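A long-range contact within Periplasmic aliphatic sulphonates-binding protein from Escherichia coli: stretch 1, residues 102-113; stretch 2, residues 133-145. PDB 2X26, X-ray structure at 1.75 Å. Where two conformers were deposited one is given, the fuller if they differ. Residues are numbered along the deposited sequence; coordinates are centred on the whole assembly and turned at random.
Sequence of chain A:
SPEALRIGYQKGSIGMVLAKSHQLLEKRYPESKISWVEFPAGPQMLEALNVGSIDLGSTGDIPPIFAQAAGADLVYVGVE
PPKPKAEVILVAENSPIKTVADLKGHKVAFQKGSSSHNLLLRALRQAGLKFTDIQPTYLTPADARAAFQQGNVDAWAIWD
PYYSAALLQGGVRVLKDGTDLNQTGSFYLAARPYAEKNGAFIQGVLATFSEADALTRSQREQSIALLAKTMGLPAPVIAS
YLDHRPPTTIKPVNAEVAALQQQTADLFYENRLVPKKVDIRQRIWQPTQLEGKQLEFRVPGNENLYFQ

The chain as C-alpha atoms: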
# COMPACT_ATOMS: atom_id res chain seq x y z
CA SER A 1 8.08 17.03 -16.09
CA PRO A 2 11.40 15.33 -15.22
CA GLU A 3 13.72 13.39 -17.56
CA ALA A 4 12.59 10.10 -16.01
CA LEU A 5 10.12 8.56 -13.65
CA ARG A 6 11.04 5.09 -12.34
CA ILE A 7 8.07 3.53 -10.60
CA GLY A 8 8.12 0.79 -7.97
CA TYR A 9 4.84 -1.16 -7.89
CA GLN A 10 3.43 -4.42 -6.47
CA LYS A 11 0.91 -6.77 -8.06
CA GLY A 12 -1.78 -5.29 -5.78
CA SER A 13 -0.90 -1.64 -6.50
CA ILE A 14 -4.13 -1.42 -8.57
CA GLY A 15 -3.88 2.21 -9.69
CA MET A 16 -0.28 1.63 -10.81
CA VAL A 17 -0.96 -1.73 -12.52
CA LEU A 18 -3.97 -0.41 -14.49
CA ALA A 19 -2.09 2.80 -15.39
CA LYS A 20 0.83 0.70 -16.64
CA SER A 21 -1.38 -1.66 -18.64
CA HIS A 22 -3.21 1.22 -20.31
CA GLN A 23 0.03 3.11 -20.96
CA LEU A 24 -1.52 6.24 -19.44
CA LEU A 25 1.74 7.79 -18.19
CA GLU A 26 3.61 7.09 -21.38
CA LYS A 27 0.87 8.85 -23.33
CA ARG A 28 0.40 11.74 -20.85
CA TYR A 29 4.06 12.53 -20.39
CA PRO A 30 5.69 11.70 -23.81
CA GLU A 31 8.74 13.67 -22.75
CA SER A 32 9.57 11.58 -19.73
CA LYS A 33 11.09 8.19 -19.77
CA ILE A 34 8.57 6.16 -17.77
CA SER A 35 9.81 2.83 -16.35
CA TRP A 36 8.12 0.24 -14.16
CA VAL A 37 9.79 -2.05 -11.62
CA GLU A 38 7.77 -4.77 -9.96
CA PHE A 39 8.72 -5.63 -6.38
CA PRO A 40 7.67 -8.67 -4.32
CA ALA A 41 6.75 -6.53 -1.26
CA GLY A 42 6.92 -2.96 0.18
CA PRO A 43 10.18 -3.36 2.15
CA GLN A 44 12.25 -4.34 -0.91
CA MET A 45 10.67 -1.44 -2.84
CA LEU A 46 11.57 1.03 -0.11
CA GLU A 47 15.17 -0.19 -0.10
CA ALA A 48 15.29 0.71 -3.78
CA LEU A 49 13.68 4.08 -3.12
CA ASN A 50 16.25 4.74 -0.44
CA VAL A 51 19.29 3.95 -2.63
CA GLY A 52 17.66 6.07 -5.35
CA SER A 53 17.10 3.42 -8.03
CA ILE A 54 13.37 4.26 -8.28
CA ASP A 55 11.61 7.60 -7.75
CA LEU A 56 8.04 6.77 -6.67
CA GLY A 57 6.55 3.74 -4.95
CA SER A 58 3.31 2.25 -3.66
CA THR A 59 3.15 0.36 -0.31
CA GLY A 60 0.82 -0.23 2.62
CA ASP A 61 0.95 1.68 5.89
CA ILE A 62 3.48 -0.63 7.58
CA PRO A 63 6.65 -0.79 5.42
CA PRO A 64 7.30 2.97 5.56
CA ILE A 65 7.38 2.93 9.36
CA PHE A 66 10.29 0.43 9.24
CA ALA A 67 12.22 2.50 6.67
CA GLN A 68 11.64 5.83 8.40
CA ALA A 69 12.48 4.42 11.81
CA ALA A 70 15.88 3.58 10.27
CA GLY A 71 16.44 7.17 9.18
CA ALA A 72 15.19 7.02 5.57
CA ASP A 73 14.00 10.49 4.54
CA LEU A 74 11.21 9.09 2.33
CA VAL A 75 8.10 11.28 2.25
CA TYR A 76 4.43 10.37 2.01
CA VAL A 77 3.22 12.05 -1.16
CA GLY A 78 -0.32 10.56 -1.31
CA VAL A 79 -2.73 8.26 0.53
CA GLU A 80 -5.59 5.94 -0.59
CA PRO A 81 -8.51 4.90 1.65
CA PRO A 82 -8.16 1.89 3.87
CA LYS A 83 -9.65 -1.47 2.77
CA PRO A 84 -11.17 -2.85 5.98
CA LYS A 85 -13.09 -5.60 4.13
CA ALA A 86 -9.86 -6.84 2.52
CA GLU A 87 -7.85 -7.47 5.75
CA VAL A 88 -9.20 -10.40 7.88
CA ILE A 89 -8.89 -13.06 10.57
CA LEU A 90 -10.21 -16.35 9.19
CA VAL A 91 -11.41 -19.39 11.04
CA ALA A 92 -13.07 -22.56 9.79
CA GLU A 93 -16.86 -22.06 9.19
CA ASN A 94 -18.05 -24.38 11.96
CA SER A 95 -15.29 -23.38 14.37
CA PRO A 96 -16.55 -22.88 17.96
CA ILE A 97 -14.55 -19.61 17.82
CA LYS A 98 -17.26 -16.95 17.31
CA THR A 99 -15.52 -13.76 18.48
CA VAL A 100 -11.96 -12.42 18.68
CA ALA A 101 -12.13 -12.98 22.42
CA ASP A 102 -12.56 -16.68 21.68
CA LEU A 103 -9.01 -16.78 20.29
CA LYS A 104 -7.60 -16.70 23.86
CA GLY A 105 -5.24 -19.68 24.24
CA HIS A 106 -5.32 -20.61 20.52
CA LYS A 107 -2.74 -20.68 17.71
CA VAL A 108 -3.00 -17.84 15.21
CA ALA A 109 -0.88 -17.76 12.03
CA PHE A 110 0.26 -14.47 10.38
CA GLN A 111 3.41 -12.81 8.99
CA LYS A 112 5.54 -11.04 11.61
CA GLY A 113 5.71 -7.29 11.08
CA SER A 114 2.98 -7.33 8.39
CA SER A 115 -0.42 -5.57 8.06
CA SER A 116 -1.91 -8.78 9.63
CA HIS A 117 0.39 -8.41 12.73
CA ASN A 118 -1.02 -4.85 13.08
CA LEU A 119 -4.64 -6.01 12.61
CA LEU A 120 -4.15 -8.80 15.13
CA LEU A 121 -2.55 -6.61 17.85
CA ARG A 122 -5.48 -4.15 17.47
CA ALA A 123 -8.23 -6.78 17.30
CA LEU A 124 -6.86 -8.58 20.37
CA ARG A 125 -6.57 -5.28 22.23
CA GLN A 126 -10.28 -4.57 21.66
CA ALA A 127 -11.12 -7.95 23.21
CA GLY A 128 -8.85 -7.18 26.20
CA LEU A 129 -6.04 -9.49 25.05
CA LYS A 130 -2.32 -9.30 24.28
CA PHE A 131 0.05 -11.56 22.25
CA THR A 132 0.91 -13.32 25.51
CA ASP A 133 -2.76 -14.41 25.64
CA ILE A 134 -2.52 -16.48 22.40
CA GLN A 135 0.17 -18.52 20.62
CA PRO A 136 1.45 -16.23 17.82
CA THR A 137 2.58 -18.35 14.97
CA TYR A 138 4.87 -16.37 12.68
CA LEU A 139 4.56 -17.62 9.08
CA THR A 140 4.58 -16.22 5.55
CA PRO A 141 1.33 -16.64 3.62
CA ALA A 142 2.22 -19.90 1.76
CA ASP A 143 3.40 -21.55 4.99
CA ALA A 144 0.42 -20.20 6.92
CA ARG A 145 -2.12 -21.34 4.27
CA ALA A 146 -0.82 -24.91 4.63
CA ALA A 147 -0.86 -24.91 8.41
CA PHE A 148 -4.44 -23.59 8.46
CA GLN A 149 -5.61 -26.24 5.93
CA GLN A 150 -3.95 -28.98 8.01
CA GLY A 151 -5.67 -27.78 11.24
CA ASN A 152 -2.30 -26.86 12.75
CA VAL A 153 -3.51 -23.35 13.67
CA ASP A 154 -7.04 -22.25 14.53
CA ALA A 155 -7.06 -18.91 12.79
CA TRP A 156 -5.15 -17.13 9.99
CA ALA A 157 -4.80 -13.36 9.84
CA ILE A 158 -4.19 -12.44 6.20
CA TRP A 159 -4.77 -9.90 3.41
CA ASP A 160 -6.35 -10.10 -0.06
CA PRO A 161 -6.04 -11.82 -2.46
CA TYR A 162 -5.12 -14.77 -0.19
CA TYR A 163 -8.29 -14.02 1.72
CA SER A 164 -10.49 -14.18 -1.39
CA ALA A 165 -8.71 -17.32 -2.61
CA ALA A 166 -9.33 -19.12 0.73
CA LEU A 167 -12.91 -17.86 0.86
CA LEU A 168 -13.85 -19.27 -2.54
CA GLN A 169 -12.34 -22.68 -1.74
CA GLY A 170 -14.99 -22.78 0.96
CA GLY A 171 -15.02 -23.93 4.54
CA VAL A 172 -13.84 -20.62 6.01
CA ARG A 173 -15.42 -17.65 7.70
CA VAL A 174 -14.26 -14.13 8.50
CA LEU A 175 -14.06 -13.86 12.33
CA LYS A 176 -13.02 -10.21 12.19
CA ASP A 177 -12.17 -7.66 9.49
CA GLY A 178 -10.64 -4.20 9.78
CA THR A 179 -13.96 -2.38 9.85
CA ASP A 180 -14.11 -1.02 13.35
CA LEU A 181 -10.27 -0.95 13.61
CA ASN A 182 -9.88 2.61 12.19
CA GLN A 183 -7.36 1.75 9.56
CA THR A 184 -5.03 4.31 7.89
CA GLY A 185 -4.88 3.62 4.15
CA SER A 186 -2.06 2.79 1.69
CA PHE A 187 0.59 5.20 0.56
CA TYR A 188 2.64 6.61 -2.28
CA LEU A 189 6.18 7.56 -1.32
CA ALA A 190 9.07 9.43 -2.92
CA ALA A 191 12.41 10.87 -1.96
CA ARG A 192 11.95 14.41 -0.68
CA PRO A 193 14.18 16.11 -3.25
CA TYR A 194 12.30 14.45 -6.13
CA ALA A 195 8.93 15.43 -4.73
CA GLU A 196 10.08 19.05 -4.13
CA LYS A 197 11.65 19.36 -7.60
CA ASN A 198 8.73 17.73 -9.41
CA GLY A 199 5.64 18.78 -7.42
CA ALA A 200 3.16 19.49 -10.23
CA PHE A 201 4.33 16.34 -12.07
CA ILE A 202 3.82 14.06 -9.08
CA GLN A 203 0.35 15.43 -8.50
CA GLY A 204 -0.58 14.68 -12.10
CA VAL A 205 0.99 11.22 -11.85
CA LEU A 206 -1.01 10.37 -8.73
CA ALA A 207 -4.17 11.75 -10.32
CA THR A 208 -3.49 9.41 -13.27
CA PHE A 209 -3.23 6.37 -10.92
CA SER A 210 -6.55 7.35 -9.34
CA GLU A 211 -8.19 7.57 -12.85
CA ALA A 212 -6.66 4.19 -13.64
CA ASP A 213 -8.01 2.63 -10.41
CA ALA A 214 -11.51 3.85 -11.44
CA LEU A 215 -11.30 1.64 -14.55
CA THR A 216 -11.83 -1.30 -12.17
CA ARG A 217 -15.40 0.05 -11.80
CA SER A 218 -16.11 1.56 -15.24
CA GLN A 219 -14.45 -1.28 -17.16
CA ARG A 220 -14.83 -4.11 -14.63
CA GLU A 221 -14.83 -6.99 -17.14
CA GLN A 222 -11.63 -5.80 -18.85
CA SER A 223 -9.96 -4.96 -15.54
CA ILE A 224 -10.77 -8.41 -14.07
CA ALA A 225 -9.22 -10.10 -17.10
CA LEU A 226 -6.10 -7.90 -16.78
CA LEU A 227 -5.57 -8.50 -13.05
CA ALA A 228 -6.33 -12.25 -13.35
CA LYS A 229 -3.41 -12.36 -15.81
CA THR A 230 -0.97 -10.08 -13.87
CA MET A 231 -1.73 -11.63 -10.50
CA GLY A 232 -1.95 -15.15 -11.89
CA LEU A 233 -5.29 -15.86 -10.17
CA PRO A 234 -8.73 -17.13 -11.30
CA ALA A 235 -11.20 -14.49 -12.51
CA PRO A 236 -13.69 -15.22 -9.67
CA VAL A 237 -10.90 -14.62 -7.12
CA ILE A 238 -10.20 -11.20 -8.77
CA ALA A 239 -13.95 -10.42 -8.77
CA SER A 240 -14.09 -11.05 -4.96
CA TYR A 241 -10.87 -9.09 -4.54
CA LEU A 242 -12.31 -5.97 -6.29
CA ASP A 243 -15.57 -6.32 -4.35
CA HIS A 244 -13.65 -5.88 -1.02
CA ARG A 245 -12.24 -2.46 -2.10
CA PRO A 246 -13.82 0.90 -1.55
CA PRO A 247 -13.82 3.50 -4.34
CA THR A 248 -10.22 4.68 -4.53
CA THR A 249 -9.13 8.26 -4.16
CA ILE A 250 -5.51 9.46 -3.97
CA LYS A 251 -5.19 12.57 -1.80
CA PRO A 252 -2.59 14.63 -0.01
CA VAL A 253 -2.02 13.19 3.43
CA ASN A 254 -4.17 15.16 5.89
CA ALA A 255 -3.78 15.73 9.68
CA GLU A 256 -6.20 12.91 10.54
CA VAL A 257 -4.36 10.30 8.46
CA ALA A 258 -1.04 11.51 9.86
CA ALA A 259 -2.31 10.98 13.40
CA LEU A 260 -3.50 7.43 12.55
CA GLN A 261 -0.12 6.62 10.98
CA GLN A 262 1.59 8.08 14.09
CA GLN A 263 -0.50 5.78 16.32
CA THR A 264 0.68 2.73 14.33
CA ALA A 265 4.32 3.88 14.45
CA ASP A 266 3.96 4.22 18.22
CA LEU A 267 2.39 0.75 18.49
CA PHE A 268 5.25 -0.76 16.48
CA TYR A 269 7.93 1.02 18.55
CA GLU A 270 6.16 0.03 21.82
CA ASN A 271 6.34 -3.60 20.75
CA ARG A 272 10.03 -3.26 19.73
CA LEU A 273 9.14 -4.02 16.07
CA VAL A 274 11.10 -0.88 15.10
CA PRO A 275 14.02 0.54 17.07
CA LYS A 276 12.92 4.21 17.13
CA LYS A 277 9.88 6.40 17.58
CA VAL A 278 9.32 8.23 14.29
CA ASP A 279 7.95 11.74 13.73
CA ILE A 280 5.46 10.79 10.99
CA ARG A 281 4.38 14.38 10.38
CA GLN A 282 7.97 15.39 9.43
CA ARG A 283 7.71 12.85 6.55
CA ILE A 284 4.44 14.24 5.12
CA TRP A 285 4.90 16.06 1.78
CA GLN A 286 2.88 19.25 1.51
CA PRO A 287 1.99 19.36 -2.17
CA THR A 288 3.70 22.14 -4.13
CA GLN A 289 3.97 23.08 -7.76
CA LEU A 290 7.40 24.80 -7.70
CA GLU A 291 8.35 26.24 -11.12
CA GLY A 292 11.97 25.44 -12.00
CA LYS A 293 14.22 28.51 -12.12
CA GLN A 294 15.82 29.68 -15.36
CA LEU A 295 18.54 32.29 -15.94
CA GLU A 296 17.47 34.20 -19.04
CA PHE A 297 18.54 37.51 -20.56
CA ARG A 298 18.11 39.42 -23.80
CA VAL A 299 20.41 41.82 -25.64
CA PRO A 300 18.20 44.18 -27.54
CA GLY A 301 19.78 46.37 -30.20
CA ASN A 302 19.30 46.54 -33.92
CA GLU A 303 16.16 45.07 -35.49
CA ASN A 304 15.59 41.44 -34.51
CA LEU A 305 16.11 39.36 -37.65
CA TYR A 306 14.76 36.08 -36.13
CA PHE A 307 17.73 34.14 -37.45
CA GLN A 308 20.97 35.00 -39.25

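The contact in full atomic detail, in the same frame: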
# COMPACT_ATOMS: atom_id res chain seq x y z
N ASP A 102 -12.66 -15.23 21.63
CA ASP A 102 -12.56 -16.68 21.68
C ASP A 102 -11.20 -17.21 21.23
O ASP A 102 -10.90 -18.38 21.44
CB ASP A 102 -13.65 -17.36 20.87
CG ASP A 102 -15.01 -17.16 21.45
OD1 ASP A 102 -15.12 -16.90 22.68
OD2 ASP A 102 -15.97 -17.25 20.66
N LEU A 103 -10.37 -16.35 20.64
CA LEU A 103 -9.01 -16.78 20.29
C LEU A 103 -8.08 -17.00 21.47
O LEU A 103 -7.02 -17.58 21.31
CB LEU A 103 -8.35 -15.80 19.33
CG LEU A 103 -9.02 -15.70 17.96
CD1 LEU A 103 -8.50 -14.53 17.26
CD2 LEU A 103 -8.75 -16.90 17.12
N LYS A 104 -8.44 -16.50 22.65
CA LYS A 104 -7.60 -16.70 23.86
C LYS A 104 -7.11 -18.15 23.93
O LYS A 104 -7.91 -19.06 23.87
CB LYS A 104 -8.40 -16.38 25.14
CG LYS A 104 -7.51 -16.31 26.39
CD LYS A 104 -8.17 -15.53 27.52
CE LYS A 104 -7.25 -15.47 28.74
NZ LYS A 104 -7.89 -14.77 29.95
N GLY A 105 -5.80 -18.34 24.06
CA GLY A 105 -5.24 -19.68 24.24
C GLY A 105 -5.00 -20.46 22.95
O GLY A 105 -4.42 -21.55 22.98
N HIS A 106 -5.43 -19.91 21.82
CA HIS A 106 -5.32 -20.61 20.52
C HIS A 106 -4.14 -20.18 19.66
O HIS A 106 -3.51 -19.15 19.93
CB HIS A 106 -6.63 -20.52 19.74
CG HIS A 106 -7.74 -21.33 20.32
ND1 HIS A 106 -8.86 -20.77 20.88
CD2 HIS A 106 -7.87 -22.67 20.45
CE1 HIS A 106 -9.65 -21.73 21.34
NE2 HIS A 106 -9.07 -22.89 21.09
N LYS A 107 -3.84 -20.97 18.62
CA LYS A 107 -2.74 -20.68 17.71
C LYS A 107 -3.25 -19.84 16.53
O LYS A 107 -4.22 -20.21 15.86
CB LYS A 107 -2.10 -21.97 17.17
CG LYS A 107 -1.61 -22.92 18.23
CD LYS A 107 -1.31 -24.27 17.53
CE LYS A 107 -1.57 -25.47 18.38
NZ LYS A 107 -0.38 -25.83 19.19
N VAL A 108 -2.61 -18.70 16.31
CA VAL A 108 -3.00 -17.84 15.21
C VAL A 108 -1.81 -17.63 14.27
O VAL A 108 -0.78 -17.09 14.71
CB VAL A 108 -3.50 -16.50 15.75
CG1 VAL A 108 -3.95 -15.58 14.58
CG2 VAL A 108 -4.66 -16.68 16.79
N ALA A 109 -1.96 -17.96 12.98
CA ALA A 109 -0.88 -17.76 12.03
C ALA A 109 -0.99 -16.39 11.38
O ALA A 109 -2.11 -15.95 11.09
CB ALA A 109 -0.96 -18.81 10.96
N PHE A 110 0.15 -15.75 11.15
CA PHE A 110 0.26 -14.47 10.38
C PHE A 110 1.73 -14.15 10.16
O PHE A 110 2.58 -14.68 10.87
CB PHE A 110 -0.38 -13.31 11.16
CG PHE A 110 0.24 -13.08 12.54
CD1 PHE A 110 1.20 -12.08 12.75
CD2 PHE A 110 -0.11 -13.90 13.61
CE1 PHE A 110 1.77 -11.90 14.03
CE2 PHE A 110 0.49 -13.75 14.87
CZ PHE A 110 1.41 -12.74 15.06
N GLN A 111 2.02 -13.21 9.26
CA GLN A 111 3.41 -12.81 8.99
C GLN A 111 3.89 -11.75 9.97
O GLN A 111 3.25 -10.72 10.16
CB GLN A 111 3.58 -12.31 7.53
CG GLN A 111 5.06 -12.07 7.20
CD GLN A 111 5.27 -11.68 5.74
OE1 GLN A 111 5.47 -12.52 4.88
NE2 GLN A 111 5.27 -10.41 5.48
N LYS A 112 5.03 -12.01 10.63
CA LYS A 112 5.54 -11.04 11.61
C LYS A 112 5.80 -9.71 10.92
O LYS A 112 6.39 -9.66 9.82
CB LYS A 112 6.84 -11.54 12.31
CG LYS A 112 7.29 -10.57 13.43
CD LYS A 112 8.54 -11.09 14.21
CE LYS A 112 9.25 -9.89 14.87
NZ LYS A 112 10.36 -10.30 15.78
N GLY A 113 5.37 -8.62 11.56
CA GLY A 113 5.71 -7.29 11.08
C GLY A 113 4.80 -6.81 9.97
O GLY A 113 4.97 -5.69 9.50
N ASP A 133 -1.49 -13.74 25.32
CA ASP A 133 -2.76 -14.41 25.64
C ASP A 133 -3.13 -15.43 24.55
O ASP A 133 -4.08 -16.19 24.72
CB ASP A 133 -3.89 -13.39 25.85
CG ASP A 133 -3.70 -12.53 27.11
OD1 ASP A 133 -3.52 -13.09 28.24
OD2 ASP A 133 -3.74 -11.28 26.99
N ILE A 134 -2.39 -15.43 23.44
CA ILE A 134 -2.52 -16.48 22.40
C ILE A 134 -1.15 -17.11 22.11
O ILE A 134 -0.16 -16.79 22.79
CB ILE A 134 -3.09 -15.93 21.06
CG1 ILE A 134 -2.13 -14.93 20.45
CG2 ILE A 134 -4.45 -15.21 21.31
CD1 ILE A 134 -2.41 -14.57 18.98
N GLN A 135 -1.10 -17.97 21.11
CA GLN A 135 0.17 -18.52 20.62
C GLN A 135 0.48 -17.97 19.22
O GLN A 135 0.03 -18.54 18.22
CB GLN A 135 0.10 -20.05 20.62
CG GLN A 135 0.18 -20.69 22.01
CD GLN A 135 0.88 -22.05 22.01
OE1 GLN A 135 0.31 -23.07 21.61
NE2 GLN A 135 2.12 -22.07 22.49
N PRO A 136 1.23 -16.83 19.14
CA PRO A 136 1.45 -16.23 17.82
C PRO A 136 2.32 -17.11 17.03
O PRO A 136 3.34 -17.63 17.57
CB PRO A 136 2.19 -14.92 18.14
CG PRO A 136 1.77 -14.60 19.56
CD PRO A 136 1.80 -15.98 20.20
N THR A 137 1.94 -17.33 15.77
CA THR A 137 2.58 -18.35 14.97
C THR A 137 3.07 -17.66 13.69
O THR A 137 2.28 -17.42 12.77
CB THR A 137 1.58 -19.44 14.64
OG1 THR A 137 1.05 -19.99 15.87
CG2 THR A 137 2.24 -20.52 13.87
N TYR A 138 4.36 -17.31 13.68
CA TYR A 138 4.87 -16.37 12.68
C TYR A 138 5.20 -17.10 11.39
O TYR A 138 6.13 -17.88 11.37
CB TYR A 138 6.11 -15.65 13.23
CG TYR A 138 5.85 -14.84 14.51
CD1 TYR A 138 5.12 -13.66 14.45
CD2 TYR A 138 6.38 -15.24 15.76
CE1 TYR A 138 4.89 -12.89 15.58
CE2 TYR A 138 6.13 -14.47 16.93
CZ TYR A 138 5.38 -13.28 16.80
OH TYR A 138 5.07 -12.45 17.87
N LEU A 139 4.41 -16.86 10.34
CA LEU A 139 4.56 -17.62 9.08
C LEU A 139 4.23 -16.75 7.88
O LEU A 139 3.29 -16.00 7.93
CB LEU A 139 3.56 -18.77 9.08
CG LEU A 139 3.75 -19.84 10.18
CD1 LEU A 139 2.62 -20.85 10.15
CD2 LEU A 139 5.09 -20.49 9.89
N THR A 140 4.93 -16.96 6.77
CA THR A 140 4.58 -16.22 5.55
C THR A 140 3.32 -16.86 4.93
O THR A 140 2.91 -17.92 5.37
CB THR A 140 5.75 -16.21 4.59
OG1 THR A 140 6.04 -17.56 4.21
CG2 THR A 140 7.00 -15.58 5.30
N PRO A 141 2.66 -16.18 3.99
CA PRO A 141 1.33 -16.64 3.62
C PRO A 141 1.29 -18.08 3.10
O PRO A 141 0.39 -18.81 3.51
CB PRO A 141 0.90 -15.65 2.52
CG PRO A 141 1.62 -14.41 2.87
CD PRO A 141 2.97 -14.87 3.38
N ALA A 142 2.25 -18.51 2.27
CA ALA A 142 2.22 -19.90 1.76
C ALA A 142 2.32 -20.91 2.88
O ALA A 142 1.57 -21.89 2.89
CB ALA A 142 3.32 -20.16 0.73
N ASP A 143 3.23 -20.66 3.84
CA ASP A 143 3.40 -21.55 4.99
C ASP A 143 2.19 -21.53 5.93
O ASP A 143 1.82 -22.58 6.52
CB ASP A 143 4.67 -21.22 5.77
CG ASP A 143 5.96 -21.52 4.99
OD1 ASP A 143 5.95 -22.41 4.10
OD2 ASP A 143 6.98 -20.84 5.27
N ALA A 144 1.58 -20.34 6.10
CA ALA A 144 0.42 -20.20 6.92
C ALA A 144 -0.82 -20.89 6.32
O ALA A 144 -1.60 -21.49 7.06
CB ALA A 144 0.14 -18.71 7.21
N ARG A 145 -0.99 -20.75 5.01
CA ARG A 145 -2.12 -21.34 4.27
C ARG A 145 -2.12 -22.85 4.50
O ARG A 145 -3.18 -23.44 4.82
CB ARG A 145 -2.02 -21.02 2.77
CG ARG A 145 -3.15 -21.64 1.91
CD ARG A 145 -2.99 -21.21 0.47
NE ARG A 145 -1.68 -21.59 -0.05
CZ ARG A 145 -0.93 -20.87 -0.89
NH1 ARG A 145 -1.34 -19.69 -1.34
NH2 ARG A 145 0.24 -21.35 -1.28
O HOH W 1 -2.14 -22.96 21.81

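Two neighbouring parallel strands, 107-110 and 135-138, form the centre of this contact, their axes 4.8 Å apart at closest and 28° from exact alignment. The backbone ladder alternates in direction: Q135 N donates to H106 O (2.9 Å), V108 N to Q135 O (3.3 Å), T137 N to V108 O (2.9 Å), F110 N to T137 O (3.2 Å) and L139 N to F110 O (2.9 Å). Ahead of the strands, the type II turn from L103 to H106 presents G105 N to D133 O at 2.8 Å. G105 has phi/psi of 85/-6, where a CB would be jammed against the preceding carbonyl, so the turn calls for glycine here. The imidazole of H106, chi1 m, folds back over the turn and donates from ND1 to D102 O (3.2 Å).

Side chains alternate between the two faces of the sheet. K107, A109, Q135 and T137 share one face. T137 takes rotamer m, which brings OG1 back to its own strand, where it donates to Q135 O at 2.9 Å; the same OG1 lies 3.9 Å from K107 CB. Q135, with chi2 off its wells at -147°, brings OE1 to 2.5 Å from a water that also donates to G105 O (2.9 Å), tying the side chain to the turn. K107 NZ stays 3.7 Å from Q135 OE1, a proximity without a hydrogen bond. A109 has a small side chain, and both the helix and the loop before it pack close to it: its CB is 3.9 Å from A144 CB, in the first turn of the helix, and 4.2 Å from L139 CD1, in the loop that leads into it.

V108, F110, P136 and Y138 occupy the other face. V108, chi1 t, places CG2 3.8 Å from I134 CD1; I134, chi1 p and chi2 t, also reaches back to the turn, with CG2 3.5 Å from L103 O. F110 adopts chi1 p, and the end of its ring comes nearer the second strand than its CB direction alone would suggest. P136 CB meets the ring edge, 3.9 Å from F110 CZ, while Y138 CE1 lies 3.5 Å from that same CZ. The two aromatic rings pack obliquely, centroids 5.3 Å apart and planes at 71°. Y138, chi1 m, also offers one face to K112 CD. The lysine starts toward the second stretch, with CB 3.5 Å from Y138 CD1, but its extended, all-t chain carries the end away.

Beyond the strands, Q111, t at chi1 and chi2, extends so that OE1 reaches T140 CG2 (3.4 Å) and P141 CD (3.7 Å) at the helix start.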